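Side-chain contacts in prephenate dehydrogenase (Corynebacterium glutamicum ATCC 13032, PDB 3KTD), which probably catalyses the NAD(P)-dependent oxidative decarboxylation of prephenate to 4-hydroxyphenylpyruvate, a step on the way to tyrosine: residues D26-N31 with E50-S55; V101-A106 with E246-P251; R119-H124 with K169-M174; E206-V211 with R228-V233; L315-G320 with E325-H330. All blocks are in the same frame, centred on the assembly; numbering follows the deposited sequence.

Contact 1 (D26-N31 with E50-S55); sequences DLHAAN and EGFDVS
His28 reaches from the last turn of helix 18-29 to Phe52 and Gly51, and its atoms can be followed outward one by one. CB lies in the plane of the Phe52 ring, off its edge, with Phe52 CE1 4.0 Å away. CG comes next and is shared between two ring carbons, as it sits 3.9 Å from Phe52 CE1 and only slightly farther from Phe52 CD1. The imidazole then turns a face to that same rim: CD2 keeps 3.9 Å from Phe52 CE1, while Phe52 CD1 stands above the plane, off-centre. At the far side of the ring, His28 CE1 approaches the carbonyl oxygen Gly51 O to 4.1 Å. With the His28 and Phe52 ring centroids 5.2 Å apart and their planes at 64°, this is an edge-to-face aromatic pair in which Phe52 supplies the edge and His28 the face. It depends on chi1 of His28 (-172°), which swings CG away from the backbone N and out across the gap. Phe52 is buried, and it also meets the ring of Trp134 and the side chains of Leu24 and Arg25. Asn31 and Gly51 are each the first residue past a helix, with positive phi in a Schellman motif. The pair lies between these two helix exits of a Rossmann-type nucleotide-binding fold: that of helix 18-29, and the turn carrying helix 41-49 into edge strand 54-55.

Contact 2 (V101-A106 with E246-P251); sequences VSVKTA and ESNAGP
Val103 presses both methyl groups against Ser247 and Asn248, where a loop of the Rossmann-type nucleotide-binding domain meets the helical dimerization domain. CG2 lies 3.6 Å from Ser247 CB. Val103 CG1 and CG2 straddle Asn248 CB, each 3.8 Å from it, so the branched end sits across the asparagine's first carbon. Beside them, Ala106 CB faces the carbonyl Ser247 O at 4.3 Å. The first shell is thus made mainly of carbon contacts, with Ser247 O as the one polar atom, and 161 Å² is buried between the two segments. The polar ends are engaged elsewhere: Ser247 OG bonds back to Ala243 O within its own helix, and Asn248, at the break between helices 238-247 and 249-270, has CG anti to its N (chi1 -162°) and directs ND2 to Asp191 O and His199 ND1 on helix 187-214. Asp191 is the second-shell hub, its carboxylate also taking up Lys104 N and Thr105 OG1 and so fixing the chain on the C-terminal side of Val103, while Met78 of helix 78-91 covers Ala106 and Ser247. The loop is further tied together by Lys104, whose folded chain brings NZ back to a salt bridge with Asp99. Lys104 NZ also donates hydrogen bonds to Val101 O (2.9 Å) and Val103 O (3.1 Å), approaching the latter from above the carbonyl plane, 50° out of it.

Contact 3 (R119-H124 with K169-M174); sequences RYVGSH and KDVVQM
Val171, Val121 and Ser123 account for nearly all of the 121 Å² buried here, and Val171 contributes the most. Its CG2 methyl points at the branch point of Val121, 4.0 Å from Val121 CB. The two methyls of Val121 flank that approach almost evenly: Val171 CG2 is 4.3 Å from Val121 CG1 and 4.5 Å from Val121 CG2. The other methyl of Val171, CG1, is set anti to the backbone N by a chi1 of 165° and faces Ser123, with CB of the serine 4.4 Å away. One helix residue thus spans two strand residues of like orientation, separated by Gly122. The backbones stand well apart, Val121 CA and Val171 CA being 7.4 Å from each other, so the side chains alone make the contact. In fold terms, helix 162-177 lies against one face of the Rossmann-type sheet, over strand 120-125, which runs parallel to strand 97-99 on one flank and antiparallel to strand 146-149 on the other. Val149 of the latter strand touches both valines, while Trp164, Ile167 and Trp168 of the helix close round Val121. The residue before Val121 points away from the helix: Tyr120 packs on Val107, Tyr108 and Val111 of helix 105-113, and its hydroxyl bonds to Asp99 OD1. Ser123 offers the helix only its CB, since OG is hydrogen-bonded to Asp99 O.

Contact 4 (E206-V211 with R228-V233); sequences ETLAIV and RDSTRV
Leu208 and Thr231 meet with their side chains at about a right angle, the threonine methyl set against the side of the leucine chain. Thr231 CG2 lies 3.9 Å from Leu208 CB, 3.5 Å from Leu208 CG and 3.4 Å from Leu208 CD2, so it touches three consecutive carbons. Leu208 reaches it because chi1 is 178°, which carries CG away from the backbone N and toward the neighbouring segment. The end of the leucine also meets Ser230, with Leu208 CD2 at 3.4 Å from Ser230 CB. The same threonine methyl also meets the helix backbone, Ala209 N being 3.7 Å from Thr231 CG2, and Ala209 CB adds a looser contact at 4.1 Å. Thr231 CG2 therefore rests in the angle between Leu208 and Ala209. A chi1 of 58° puts its OG1 between N and the carbonyl carbon, where it bonds to Tyr227 O. Ser230 OG, from a different rotamer, also turns back, in a weak bond to Ser226 O. Both elements belong to the all-helical dimerization domain, in which the long helix 187-214 receives the end of helix 225-230. The second subunit is close by: Asp229 OD2 pairs with Arg232 of that chain, while Asp229 OD1 holds Arg232 of its own chain at 2.7 Å from NH2. With the hydroxyls turned chiefly to their own helix, serine and threonine present carbon to the leucine, and a nominally polar helix end is buried here as an apolar surface beside a charged subunit boundary.

Contact 5 (L315-G320 with E325-H330); sequences LRLHPG and EKQLIH
This is a helix-on-strand contact, mostly apolar, inside a beta-alpha-beta unit formed by strand 314-317, helix 324-334 and strand 337-340, whose two strands are parallel neighbours. The axes of the first strand and the helix approach to 8.8 Å, and their directions differ by 154°, as expected when the chain turns back on itself after so short a connection. Two leucines of the strand carry the contact. Leu317, with CG anti to its carbonyl carbon (chi1 -49°), divides its methyls between adjacent helix residues: CD1 meets Leu328 CD2 at 3.2 Å, a value so short as to be doubtful at 2.60 Å resolution, with the two side chains roughly perpendicular, and Leu317 CD2 packs on Gln327 CB at 3.4 Å. This is the buried end, where Trp168 of helix 162-177 covers Leu317 and Leu328 and so links the unit to the main sheet's helical layer. Leu315 lies nearer the surface and meets a more polar pair. It crosses Gln327 and His330 at about a right angle, its CD2 reaching Gln327 OE1 at 3.3 Å and His330 ND1 at 3.7 Å. The methyl thus sits against two polar atoms that share a weak hydrogen bond. Gln327 brings its amide oxygen there by a bend at chi2, after CB has already been used by Leu317, so a single side chain serves both strand residues. OE1 lies at the edge of the imidazole and in its plane, and the bond that His330 ND1 donates to Gln327 OE1 is long at 3.5 Å but nearly straight.

Overall arrangement
Contacts 1 and 3 both reach the main sheet, contact 1 at its partly exposed edge through an aromatic pair and contact 3 in the interior through valines; they meet where Leu27 touches Met174. Contact 2, partly buried, connects that fold to the dimerization domain, and its Ser102 packs on His124 of contact 3, which is nested inside the loop contact 2 closes. Contact 4, also nested there, is buried and apolar; it and contact 2 touch the second subunit. Contact 5 lies about 40 Å from contact 4, centre to centre, and grades from buried leucines to a polar, more exposed end; its Pro319 touches Lys169 of contact 3.

Contact 1 (D26-N31 with E50-S55)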
# COMPACT_ATOMS: atom_id res chain seq x y z
N ASP A 26 -14.23 24.37 -5.68
CA ASP A 26 -15.20 23.58 -6.44
C ASP A 26 -16.60 24.22 -6.41
O ASP A 26 -17.32 24.19 -7.41
CB ASP A 26 -15.26 22.13 -5.95
CG ASP A 26 -14.09 21.28 -6.44
OD1 ASP A 26 -13.45 21.64 -7.46
OD2 ASP A 26 -13.81 20.22 -5.81
N LEU A 27 -16.98 24.78 -5.26
CA LEU A 27 -18.26 25.44 -5.12
C LEU A 27 -18.32 26.70 -5.96
O LEU A 27 -19.38 27.06 -6.48
CB LEU A 27 -18.55 25.79 -3.66
CG LEU A 27 -18.97 24.63 -2.75
CD1 LEU A 27 -19.14 25.12 -1.33
CD2 LEU A 27 -20.25 23.96 -3.24
N HIS A 28 -17.18 27.38 -6.07
CA HIS A 28 -17.07 28.61 -6.85
C HIS A 28 -17.15 28.26 -8.33
O HIS A 28 -17.84 28.94 -9.09
CB HIS A 28 -15.75 29.32 -6.54
CG HIS A 28 -15.63 30.68 -7.14
ND1 HIS A 28 -16.29 31.78 -6.62
CD2 HIS A 28 -14.91 31.14 -8.18
CE1 HIS A 28 -15.98 32.85 -7.33
NE2 HIS A 28 -15.14 32.48 -8.29
N ALA A 29 -16.45 27.20 -8.71
CA ALA A 29 -16.47 26.69 -10.09
C ALA A 29 -17.91 26.35 -10.48
O ALA A 29 -18.41 26.83 -11.50
CB ALA A 29 -15.56 25.45 -10.23
N ALA A 30 -18.57 25.56 -9.63
CA ALA A 30 -19.99 25.20 -9.83
C ALA A 30 -20.94 26.39 -9.67
O ALA A 30 -22.15 26.21 -9.76
CB ALA A 30 -20.39 24.07 -8.87
N ASN A 31 -20.40 27.57 -9.40
CA ASN A 31 -21.15 28.83 -9.35
C ASN A 31 -22.13 28.98 -8.19
O ASN A 31 -23.09 29.75 -8.31
CB ASN A 31 -21.87 29.10 -10.69
CG ASN A 31 -22.42 30.52 -10.79
OD1 ASN A 31 -21.89 31.46 -10.18
ND2 ASN A 31 -23.49 30.69 -11.57
N GLU A 50 -7.14 36.08 -6.05
CA GLU A 50 -7.40 35.13 -7.14
C GLU A 50 -8.88 35.13 -7.57
O GLU A 50 -9.25 34.47 -8.55
CB GLU A 50 -6.96 33.72 -6.72
CG GLU A 50 -6.95 32.68 -7.84
CD GLU A 50 -6.40 31.34 -7.38
OE1 GLU A 50 -5.91 31.25 -6.23
OE2 GLU A 50 -6.44 30.36 -8.16
N GLY A 51 -9.73 35.87 -6.84
CA GLY A 51 -11.15 35.99 -7.17
C GLY A 51 -12.11 35.49 -6.10
O GLY A 51 -13.32 35.75 -6.18
N PHE A 52 -11.60 34.76 -5.11
CA PHE A 52 -12.44 34.18 -4.06
C PHE A 52 -12.85 35.17 -2.96
O PHE A 52 -12.20 36.19 -2.77
CB PHE A 52 -11.73 32.98 -3.43
CG PHE A 52 -11.34 31.94 -4.42
CD1 PHE A 52 -12.29 31.11 -4.97
CD2 PHE A 52 -10.03 31.79 -4.80
CE1 PHE A 52 -11.93 30.14 -5.90
CE2 PHE A 52 -9.66 30.82 -5.73
CZ PHE A 52 -10.61 29.99 -6.27
N ASP A 53 -13.92 34.85 -2.25
CA ASP A 53 -14.46 35.71 -1.19
C ASP A 53 -14.02 35.17 0.19
O ASP A 53 -14.70 34.34 0.80
CB ASP A 53 -15.99 35.81 -1.32
CG ASP A 53 -16.61 36.71 -0.28
OD1 ASP A 53 -15.88 37.11 0.65
OD2 ASP A 53 -17.83 37.02 -0.37
N VAL A 54 -12.88 35.66 0.67
CA VAL A 54 -12.25 35.13 1.88
C VAL A 54 -11.86 36.25 2.85
O VAL A 54 -11.54 37.36 2.44
CB VAL A 54 -10.99 34.30 1.51
CG1 VAL A 54 -10.30 33.78 2.74
CG2 VAL A 54 -11.36 33.15 0.58
N SER A 55 -11.89 35.94 4.14
CA SER A 55 -11.54 36.88 5.20
C SER A 55 -10.64 36.21 6.24
O SER A 55 -10.56 34.99 6.31
CB SER A 55 -12.81 37.42 5.87
OG SER A 55 -12.52 38.26 6.97

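Contact 2 (V101-A106 with E246-P251)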
# COMPACT_ATOMS: atom_id res chain seq x y z
N VAL A 101 -14.11 15.97 9.75
CA VAL A 101 -13.10 15.18 10.44
C VAL A 101 -13.23 13.66 10.27
O VAL A 101 -14.31 13.10 10.26
CB VAL A 101 -13.08 15.56 11.93
CG1 VAL A 101 -12.10 14.71 12.72
CG2 VAL A 101 -12.73 17.05 12.08
N SER A 102 -12.06 13.04 10.14
CA SER A 102 -11.87 11.58 10.00
C SER A 102 -12.61 10.72 11.02
O SER A 102 -12.97 9.59 10.70
CB SER A 102 -10.36 11.28 10.06
OG SER A 102 -9.67 12.16 10.96
N VAL A 103 -12.79 11.22 12.24
CA VAL A 103 -13.52 10.52 13.31
C VAL A 103 -14.79 11.30 13.60
O VAL A 103 -14.78 12.53 13.55
CB VAL A 103 -12.67 10.40 14.59
CG1 VAL A 103 -13.40 9.59 15.65
CG2 VAL A 103 -11.34 9.75 14.28
N LYS A 104 -15.88 10.60 13.90
CA LYS A 104 -17.20 11.23 14.02
C LYS A 104 -17.82 11.18 15.42
O LYS A 104 -18.48 12.13 15.83
CB LYS A 104 -18.16 10.58 13.01
CG LYS A 104 -17.96 11.08 11.60
CD LYS A 104 -18.72 12.37 11.39
CE LYS A 104 -17.90 13.39 10.67
NZ LYS A 104 -16.78 13.87 11.52
N THR A 105 -17.62 10.09 16.15
CA THR A 105 -18.19 9.99 17.49
C THR A 105 -17.65 11.10 18.39
O THR A 105 -18.41 11.73 19.13
CB THR A 105 -17.92 8.63 18.16
OG1 THR A 105 -18.57 7.60 17.41
CG2 THR A 105 -18.45 8.61 19.60
N ALA A 106 -16.34 11.35 18.31
CA ALA A 106 -15.72 12.36 19.17
C ALA A 106 -16.33 13.75 18.93
O ALA A 106 -16.50 14.54 19.88
CB ALA A 106 -14.22 12.38 18.96
N GLU A 246 -6.10 8.25 18.08
CA GLU A 246 -6.43 8.53 19.49
C GLU A 246 -7.90 8.91 19.64
O GLU A 246 -8.58 8.44 20.56
CB GLU A 246 -5.49 9.59 20.07
CG GLU A 246 -4.06 9.08 20.22
CD GLU A 246 -3.02 10.17 20.39
OE1 GLU A 246 -3.29 11.33 20.05
OE2 GLU A 246 -1.90 9.85 20.84
N SER A 247 -8.41 9.74 18.72
CA SER A 247 -9.84 10.09 18.67
C SER A 247 -10.73 8.85 18.60
O SER A 247 -11.81 8.83 19.17
CB SER A 247 -10.15 10.95 17.45
OG SER A 247 -9.37 12.13 17.40
N ASN A 248 -10.26 7.83 17.88
CA ASN A 248 -11.04 6.62 17.63
C ASN A 248 -10.39 5.35 18.23
O ASN A 248 -10.47 4.27 17.65
CB ASN A 248 -11.20 6.47 16.11
CG ASN A 248 -12.31 5.52 15.72
OD1 ASN A 248 -13.28 5.35 16.46
ND2 ASN A 248 -12.18 4.92 14.55
N ALA A 249 -9.77 5.50 19.39
CA ALA A 249 -9.06 4.39 20.04
C ALA A 249 -9.94 3.17 20.29
O ALA A 249 -9.50 2.03 20.09
CB ALA A 249 -8.47 4.86 21.35
N GLY A 250 -11.18 3.39 20.71
CA GLY A 250 -12.08 2.29 21.04
C GLY A 250 -12.26 1.36 19.86
O GLY A 250 -11.78 0.23 19.88
N PRO A 251 -12.96 1.82 18.82
CA PRO A 251 -13.16 1.03 17.61
C PRO A 251 -11.86 0.56 16.94
O PRO A 251 -11.86 -0.50 16.30
CB PRO A 251 -13.94 1.97 16.69
CG PRO A 251 -14.68 2.85 17.63
CD PRO A 251 -13.72 3.09 18.76

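Contact 3 (R119-H124 with K169-M174)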
# COMPACT_ATOMS: atom_id res chain seq x y z
N ARG A 119 -28.62 21.58 15.25
CA ARG A 119 -28.12 22.34 14.09
C ARG A 119 -26.93 21.69 13.35
O ARG A 119 -26.37 22.30 12.44
CB ARG A 119 -27.71 23.74 14.55
CG ARG A 119 -28.85 24.60 15.04
CD ARG A 119 -29.73 25.07 13.89
NE ARG A 119 -30.93 25.75 14.37
CZ ARG A 119 -32.12 25.18 14.53
NH1 ARG A 119 -32.33 23.90 14.25
NH2 ARG A 119 -33.13 25.91 14.98
N TYR A 120 -26.58 20.46 13.71
CA TYR A 120 -25.37 19.80 13.23
C TYR A 120 -25.62 18.62 12.31
O TYR A 120 -26.49 17.79 12.57
CB TYR A 120 -24.57 19.30 14.44
CG TYR A 120 -23.38 18.41 14.12
CD1 TYR A 120 -22.29 18.89 13.40
CD2 TYR A 120 -23.33 17.11 14.59
CE1 TYR A 120 -21.20 18.08 13.14
CE2 TYR A 120 -22.24 16.29 14.33
CZ TYR A 120 -21.18 16.79 13.61
OH TYR A 120 -20.11 15.97 13.35
N VAL A 121 -24.84 18.55 11.24
CA VAL A 121 -24.82 17.36 10.41
C VAL A 121 -23.36 16.95 10.18
O VAL A 121 -22.61 17.64 9.51
CB VAL A 121 -25.52 17.56 9.08
CG1 VAL A 121 -25.50 16.22 8.30
CG2 VAL A 121 -26.96 18.06 9.32
N GLY A 122 -22.98 15.82 10.76
CA GLY A 122 -21.63 15.32 10.60
C GLY A 122 -21.34 14.98 9.15
O GLY A 122 -22.21 14.52 8.41
N SER A 123 -20.11 15.24 8.72
CA SER A 123 -19.70 14.76 7.43
C SER A 123 -18.22 14.44 7.42
O SER A 123 -17.45 14.93 8.23
CB SER A 123 -20.05 15.76 6.35
OG SER A 123 -18.96 16.61 6.07
N HIS A 124 -17.83 13.60 6.48
CA HIS A 124 -16.44 13.17 6.35
C HIS A 124 -16.14 12.84 4.90
O HIS A 124 -16.65 11.84 4.40
CB HIS A 124 -16.18 11.95 7.23
CG HIS A 124 -14.82 11.35 7.05
ND1 HIS A 124 -14.56 10.01 7.24
CD2 HIS A 124 -13.64 11.91 6.70
CE1 HIS A 124 -13.28 9.77 7.01
NE2 HIS A 124 -12.70 10.91 6.68
N LYS A 169 -30.28 18.23 4.21
CA LYS A 169 -30.41 18.28 2.75
C LYS A 169 -29.32 19.12 2.12
O LYS A 169 -28.59 18.64 1.24
CB LYS A 169 -31.80 18.77 2.33
CG LYS A 169 -32.87 17.70 2.53
CD LYS A 169 -34.24 18.06 1.90
CE LYS A 169 -35.12 18.93 2.78
NZ LYS A 169 -36.51 18.88 2.29
N ASP A 170 -29.16 20.36 2.58
CA ASP A 170 -28.11 21.23 2.03
C ASP A 170 -26.70 20.60 2.10
O ASP A 170 -25.91 20.75 1.18
CB ASP A 170 -28.12 22.60 2.71
CG ASP A 170 -29.23 23.53 2.19
OD1 ASP A 170 -29.76 23.32 1.07
OD2 ASP A 170 -29.55 24.50 2.89
N VAL A 171 -26.40 19.87 3.17
CA VAL A 171 -25.09 19.24 3.30
C VAL A 171 -24.92 18.19 2.21
O VAL A 171 -23.85 18.07 1.61
CB VAL A 171 -24.89 18.59 4.69
CG1 VAL A 171 -23.70 17.64 4.68
CG2 VAL A 171 -24.72 19.66 5.77
N VAL A 172 -25.98 17.44 1.95
CA VAL A 172 -25.94 16.40 0.93
C VAL A 172 -25.88 17.04 -0.46
O VAL A 172 -25.12 16.60 -1.33
CB VAL A 172 -27.16 15.48 1.05
CG1 VAL A 172 -27.16 14.46 -0.05
CG2 VAL A 172 -27.14 14.81 2.40
N GLN A 173 -26.68 18.09 -0.66
CA GLN A 173 -26.66 18.81 -1.93
C GLN A 173 -25.29 19.41 -2.19
O GLN A 173 -24.85 19.44 -3.34
CB GLN A 173 -27.73 19.92 -1.94
CG GLN A 173 -29.13 19.38 -2.11
CD GLN A 173 -29.25 18.57 -3.36
OE1 GLN A 173 -29.46 17.35 -3.31
NE2 GLN A 173 -29.07 19.21 -4.50
N MSE A 174 -24.64 19.88 -1.13
CA MSE A 174 -23.29 20.44 -1.22
C MSE A 174 -22.29 19.36 -1.66
O MSE A 174 -21.57 19.54 -2.65
CB MSE A 174 -22.88 21.03 0.14
CG MSE A 174 -21.60 21.86 0.11
SE MSE A 174 -20.88 22.29 1.86
CE MSE A 174 -20.42 20.51 2.48

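Contact 4 (E206-V211 with R228-V233)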
# COMPACT_ATOMS: atom_id res chain seq x y z
N GLU A 206 3.03 2.33 9.78
CA GLU A 206 4.11 2.75 10.67
C GLU A 206 4.95 1.52 11.07
O GLU A 206 6.18 1.54 11.02
CB GLU A 206 3.58 3.42 11.96
CG GLU A 206 2.58 4.60 11.81
CD GLU A 206 3.16 5.88 11.22
OE1 GLU A 206 4.24 5.86 10.58
OE2 GLU A 206 2.50 6.92 11.39
N THR A 207 4.25 0.46 11.48
CA THR A 207 4.87 -0.76 11.96
C THR A 207 5.83 -1.33 10.93
O THR A 207 6.94 -1.74 11.28
CB THR A 207 3.82 -1.83 12.29
OG1 THR A 207 2.81 -1.27 13.14
CG2 THR A 207 4.47 -3.02 12.98
N LEU A 208 5.40 -1.37 9.68
CA LEU A 208 6.19 -1.93 8.60
C LEU A 208 7.44 -1.10 8.35
O LEU A 208 8.51 -1.66 8.11
CB LEU A 208 5.35 -2.02 7.31
CG LEU A 208 6.10 -2.55 6.08
CD1 LEU A 208 6.57 -3.98 6.31
CD2 LEU A 208 5.24 -2.45 4.81
N ALA A 209 7.31 0.22 8.42
CA ALA A 209 8.47 1.08 8.19
C ALA A 209 9.55 0.85 9.23
O ALA A 209 10.74 0.86 8.90
CB ALA A 209 8.06 2.54 8.15
N ILE A 210 9.14 0.64 10.47
CA ILE A 210 10.08 0.41 11.57
C ILE A 210 10.79 -0.93 11.39
O ILE A 210 12.03 -0.99 11.44
CB ILE A 210 9.38 0.44 12.94
CG1 ILE A 210 8.87 1.85 13.24
CG2 ILE A 210 10.34 0.01 14.04
CD1 ILE A 210 7.96 1.92 14.44
N VAL A 211 10.02 -1.99 11.16
CA VAL A 211 10.59 -3.33 10.96
C VAL A 211 11.57 -3.36 9.78
O VAL A 211 12.58 -4.06 9.82
CB VAL A 211 9.51 -4.42 10.79
CG1 VAL A 211 10.15 -5.79 10.53
CG2 VAL A 211 8.61 -4.47 12.03
N ARG A 228 7.23 0.26 -0.82
CA ARG A 228 6.93 1.66 -1.09
C ARG A 228 5.47 1.94 -0.83
O ARG A 228 5.13 2.87 -0.10
CB ARG A 228 7.26 2.03 -2.54
CG ARG A 228 8.69 2.47 -2.79
CD ARG A 228 8.85 3.01 -4.21
NE ARG A 228 10.09 3.77 -4.37
N ASP A 229 4.61 1.10 -1.40
CA ASP A 229 3.15 1.29 -1.29
C ASP A 229 2.61 1.09 0.13
O ASP A 229 1.78 1.87 0.60
CB ASP A 229 2.41 0.34 -2.25
CG ASP A 229 2.72 0.62 -3.71
OD1 ASP A 229 3.53 1.53 -3.99
OD2 ASP A 229 2.15 -0.08 -4.58
N SER A 230 3.07 0.03 0.78
CA SER A 230 2.58 -0.30 2.12
C SER A 230 3.11 0.62 3.21
O SER A 230 2.53 0.63 4.28
CB SER A 230 2.91 -1.75 2.48
OG SER A 230 2.09 -2.65 1.74
N THR A 231 4.18 1.37 2.95
CA THR A 231 4.69 2.32 3.95
C THR A 231 4.47 3.80 3.58
O THR A 231 4.93 4.69 4.29
CB THR A 231 6.20 2.10 4.23
OG1 THR A 231 6.95 2.22 3.02
CG2 THR A 231 6.43 0.72 4.83
N ARG A 232 3.73 4.05 2.49
CA ARG A 232 3.53 5.42 1.99
C ARG A 232 2.86 6.33 3.00
O ARG A 232 3.35 7.43 3.26
CB ARG A 232 2.73 5.44 0.69
CG ARG A 232 2.58 6.85 0.08
CD ARG A 232 1.76 6.88 -1.24
NE ARG A 232 1.91 5.67 -2.06
CZ ARG A 232 3.03 5.27 -2.66
NH1 ARG A 232 4.17 5.96 -2.55
NH2 ARG A 232 3.02 4.14 -3.37
N VAL A 233 1.75 5.88 3.57
CA VAL A 233 1.00 6.69 4.54
C VAL A 233 1.74 6.91 5.87
O VAL A 233 1.28 7.68 6.72
CB VAL A 233 -0.39 6.12 4.82
CG1 VAL A 233 -1.17 6.01 3.53
CG2 VAL A 233 -0.29 4.77 5.50

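Contact 5 (L315-G320 with E325-H330)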
# COMPACT_ATOMS: atom_id res chain seq x y z
N LEU A 315 -29.11 4.20 -3.82
CA LEU A 315 -30.49 4.37 -3.37
C LEU A 315 -30.91 5.82 -3.53
O LEU A 315 -30.14 6.73 -3.23
CB LEU A 315 -30.65 3.97 -1.91
CG LEU A 315 -31.07 2.53 -1.63
CD1 LEU A 315 -30.25 1.52 -2.44
CD2 LEU A 315 -30.97 2.25 -0.13
N ARG A 316 -32.14 6.01 -4.00
CA ARG A 316 -32.73 7.33 -4.18
C ARG A 316 -33.68 7.63 -3.03
O ARG A 316 -34.74 7.01 -2.92
CB ARG A 316 -33.45 7.41 -5.54
CG ARG A 316 -32.50 7.56 -6.73
CD ARG A 316 -33.07 7.03 -8.05
NE ARG A 316 -34.34 7.64 -8.44
CZ ARG A 316 -34.94 7.47 -9.62
NH1 ARG A 316 -34.37 6.73 -10.57
NH2 ARG A 316 -36.10 8.08 -9.87
N LEU A 317 -33.31 8.57 -2.17
CA LEU A 317 -34.16 8.96 -1.06
C LEU A 317 -35.14 10.02 -1.51
O LEU A 317 -34.86 10.77 -2.44
CB LEU A 317 -33.34 9.52 0.10
CG LEU A 317 -32.14 8.70 0.56
CD1 LEU A 317 -31.54 9.31 1.81
CD2 LEU A 317 -32.53 7.25 0.80
N HIS A 318 -36.28 10.09 -0.84
CA HIS A 318 -37.28 11.11 -1.11
C HIS A 318 -37.67 11.73 0.22
O HIS A 318 -38.74 11.44 0.75
CB HIS A 318 -38.51 10.51 -1.80
CG HIS A 318 -38.22 9.85 -3.11
ND1 HIS A 318 -37.88 8.52 -3.22
CD2 HIS A 318 -38.21 10.35 -4.38
CE1 HIS A 318 -37.68 8.22 -4.50
NE2 HIS A 318 -37.87 9.31 -5.22
N PRO A 319 -36.80 12.59 0.78
CA PRO A 319 -37.13 13.26 2.03
C PRO A 319 -38.57 13.78 2.00
O PRO A 319 -39.00 14.32 0.98
CB PRO A 319 -36.14 14.43 2.08
CG PRO A 319 -34.97 13.94 1.32
CD PRO A 319 -35.48 12.99 0.27
N GLY A 320 -39.29 13.61 3.10
CA GLY A 320 -40.70 14.01 3.16
C GLY A 320 -41.60 12.79 3.14
O GLY A 320 -42.45 12.63 4.02
N GLU A 325 -36.57 7.70 6.07
CA GLU A 325 -35.47 7.55 7.02
C GLU A 325 -34.90 6.15 7.01
O GLU A 325 -33.69 5.99 7.05
CB GLU A 325 -35.91 7.86 8.46
CG GLU A 325 -36.23 9.32 8.76
CD GLU A 325 -37.67 9.72 8.43
OE1 GLU A 325 -38.52 8.82 8.17
OE2 GLU A 325 -37.93 10.94 8.46
N LYS A 326 -35.76 5.14 6.96
CA LYS A 326 -35.29 3.75 6.99
C LYS A 326 -34.37 3.44 5.80
O LYS A 326 -33.51 2.57 5.90
CB LYS A 326 -36.45 2.75 7.08
CG LYS A 326 -37.07 2.64 8.47
N GLN A 327 -34.53 4.17 4.70
CA GLN A 327 -33.64 4.01 3.55
C GLN A 327 -32.21 4.46 3.85
O GLN A 327 -31.26 3.99 3.22
CB GLN A 327 -34.20 4.73 2.31
CG GLN A 327 -35.43 4.07 1.70
CD GLN A 327 -35.15 2.63 1.26
OE1 GLN A 327 -34.16 2.37 0.57
NE2 GLN A 327 -36.01 1.70 1.66
N LEU A 328 -32.04 5.36 4.82
CA LEU A 328 -30.71 5.79 5.25
C LEU A 328 -29.96 4.65 5.96
O LEU A 328 -28.76 4.49 5.75
CB LEU A 328 -30.80 7.00 6.17
CG LEU A 328 -31.18 8.30 5.46
CD1 LEU A 328 -31.60 9.38 6.44
CD2 LEU A 328 -30.01 8.75 4.59
N ILE A 329 -30.67 3.88 6.78
CA ILE A 329 -30.08 2.70 7.45
C ILE A 329 -29.78 1.61 6.42
O ILE A 329 -28.75 0.93 6.49
CB ILE A 329 -31.01 2.13 8.56
CG1 ILE A 329 -31.16 3.12 9.72
CG2 ILE A 329 -30.47 0.84 9.11
CD1 ILE A 329 -31.95 2.58 10.88
N HIS A 330 -30.68 1.46 5.46
CA HIS A 330 -30.53 0.49 4.39
C HIS A 330 -29.29 0.85 3.56
O HIS A 330 -28.55 -0.03 3.15
CB HIS A 330 -31.81 0.45 3.54
CG HIS A 330 -31.90 -0.71 2.59
ND1 HIS A 330 -32.63 -0.66 1.42
CD2 HIS A 330 -31.35 -1.95 2.64
CE1 HIS A 330 -32.53 -1.82 0.79
NE2 HIS A 330 -31.76 -2.62 1.51